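Local structure of benzoate transport porin BenP (Acinetobacter baumannii AB307-0294, 5DL8) at residues A[308-313]-A[382-387]. The protein probably acts as an outer-membrane porin of the OprD family, a calcium-binding beta-barrel thought to admit small substrates such as benzoate. Residues are numbered along the deposited sequence; the frame is centred on the assembly and turned at random.
Sequences WNATGF and IRIDYN
Thr311 lays its methyl CG2 over one face of the Tyr386 ring, in a CH-pi contact 4.0 Å from the ring centroid and 27° off the normal. The methyl is shifted toward the rim, where CG2 lies 3.6 Å from Tyr386 CD1. A chi1 of 62° turns Thr311 CG2 away from its own carbonyl carbon and onto the ring face, and leaves the hydroxyl OG1 outside the CD1-CE1 edge, on the same side of the ring plane as CG2 and 3.6 Å from Tyr386 CE1. That hydroxyl is hydrogen-bonded to Glu360 on strand 355-368, and the phenol OH of Tyr386 is hydrogen-bonded to Glu358 of the same strand. One residue back in the loop and two back on the strand, Ala310 CB meets the methyl CG2 of Ile384 at 3.9 Å. Residues 308-313 belong to the long connection between strands 278-288 and 319-328, which folds inward into the lumen of the OprD-type barrel and here rests against inward-facing side chains of the wall strand 377-388. On the opposite side of that strand Arg383 and Asp385 form a salt bridge. Within the loop, Asn309 OD1 accepts a weak hydrogen bond from Gly312 N. The Tyr386 ring also meets Phe394, and the nearest side-chain atoms of Tyr386 and Val388, a ligand of a bound calcium ion, are about 3 Å apart.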
# COMPACT_ATOMS: atom_id res chain seq x y z
N TRP A 308 -0.07 3.41 8.22
CA TRP A 308 0.98 2.47 7.69
C TRP A 308 2.33 3.27 7.45
O TRP A 308 2.31 4.37 6.99
CB TRP A 308 0.54 1.67 6.44
CG TRP A 308 1.60 0.87 5.97
CD1 TRP A 308 2.50 1.19 4.92
CD2 TRP A 308 2.04 -0.36 6.51
NE1 TRP A 308 3.46 0.20 4.79
CE2 TRP A 308 3.23 -0.76 5.75
CE3 TRP A 308 1.54 -1.22 7.49
CZ2 TRP A 308 3.89 -1.99 5.96
CZ3 TRP A 308 2.22 -2.48 7.72
CH2 TRP A 308 3.41 -2.81 6.97
N ASN A 309 3.44 2.80 7.97
CA ASN A 309 4.67 3.58 7.94
C ASN A 309 5.82 2.56 7.85
O ASN A 309 5.59 1.41 7.43
CB ASN A 309 4.75 4.54 9.13
CG ASN A 309 4.72 3.81 10.55
OD1 ASN A 309 4.65 2.54 10.70
ND2 ASN A 309 4.72 4.61 11.57
N ALA A 310 7.02 2.92 8.26
CA ALA A 310 8.19 2.08 7.96
C ALA A 310 8.30 0.80 8.74
O ALA A 310 8.83 -0.14 8.24
CB ALA A 310 9.46 2.90 8.24
N THR A 311 7.84 0.82 10.02
CA THR A 311 8.07 -0.22 10.98
C THR A 311 6.70 -0.82 11.51
O THR A 311 6.59 -2.02 11.73
CB THR A 311 9.05 0.26 12.11
OG1 THR A 311 8.56 1.35 12.86
CG2 THR A 311 10.44 0.59 11.55
N GLY A 312 5.65 -0.01 11.63
CA GLY A 312 4.27 -0.52 11.59
C GLY A 312 3.43 -0.61 12.91
O GLY A 312 2.19 -0.59 12.91
N PHE A 313 4.21 -0.78 13.98
CA PHE A 313 3.80 -0.84 15.34
C PHE A 313 2.77 -1.97 15.48
O PHE A 313 1.71 -1.73 16.06
CB PHE A 313 3.32 0.56 15.68
CG PHE A 313 4.45 1.61 15.62
CD1 PHE A 313 4.87 2.13 14.42
CD2 PHE A 313 5.08 2.02 16.77
CE1 PHE A 313 5.91 3.04 14.42
CE2 PHE A 313 6.05 2.98 16.77
CZ PHE A 313 6.54 3.44 15.59
N ILE A 382 11.65 12.06 1.70
CA ILE A 382 11.16 11.37 2.85
C ILE A 382 12.31 11.04 3.80
O ILE A 382 13.40 10.47 3.39
CB ILE A 382 10.34 10.16 2.47
CG1 ILE A 382 9.03 10.64 1.90
CG2 ILE A 382 9.88 9.40 3.74
CD1 ILE A 382 8.30 9.63 1.06
N ARG A 383 12.14 11.45 5.04
CA ARG A 383 13.12 11.16 6.09
C ARG A 383 12.47 10.31 7.19
O ARG A 383 11.47 10.75 7.82
CB ARG A 383 13.75 12.46 6.70
CG ARG A 383 14.62 12.28 7.94
CD ARG A 383 15.92 11.60 7.53
NE ARG A 383 16.71 11.18 8.72
CZ ARG A 383 17.98 10.72 8.68
NH1 ARG A 383 18.65 10.63 7.55
NH2 ARG A 383 18.56 10.34 9.78
N ILE A 384 13.04 9.13 7.45
CA ILE A 384 12.60 8.26 8.54
C ILE A 384 13.67 8.12 9.58
O ILE A 384 14.88 7.93 9.27
CB ILE A 384 12.20 6.91 7.95
CG1 ILE A 384 10.93 7.11 7.07
CG2 ILE A 384 11.79 5.90 9.06
CD1 ILE A 384 11.00 6.08 5.99
N ASP A 385 13.30 8.36 10.82
CA ASP A 385 14.14 8.02 12.00
C ASP A 385 13.36 7.07 12.94
O ASP A 385 12.30 7.49 13.55
CB ASP A 385 14.59 9.28 12.82
CG ASP A 385 15.52 10.19 12.01
OD1 ASP A 385 16.77 9.92 12.11
OD2 ASP A 385 15.04 11.13 11.30
N TYR A 386 13.96 5.88 13.14
CA TYR A 386 13.47 4.82 14.01
C TYR A 386 14.40 4.62 15.15
O TYR A 386 15.59 4.45 14.97
CB TYR A 386 13.33 3.52 13.19
CG TYR A 386 12.94 2.29 14.03
CD1 TYR A 386 11.62 2.15 14.54
CD2 TYR A 386 13.88 1.30 14.37
CE1 TYR A 386 11.25 1.04 15.30
CE2 TYR A 386 13.51 0.20 15.16
CZ TYR A 386 12.18 0.08 15.61
OH TYR A 386 11.80 -0.99 16.35
N ASN A 387 13.86 4.53 16.34
CA ASN A 387 14.64 4.13 17.52
C ASN A 387 13.87 3.16 18.43
O ASN A 387 12.70 3.31 18.66
CB ASN A 387 15.09 5.35 18.36
CG ASN A 387 15.98 6.36 17.56
OD1 ASN A 387 17.22 6.37 17.68
ND2 ASN A 387 15.35 7.23 16.84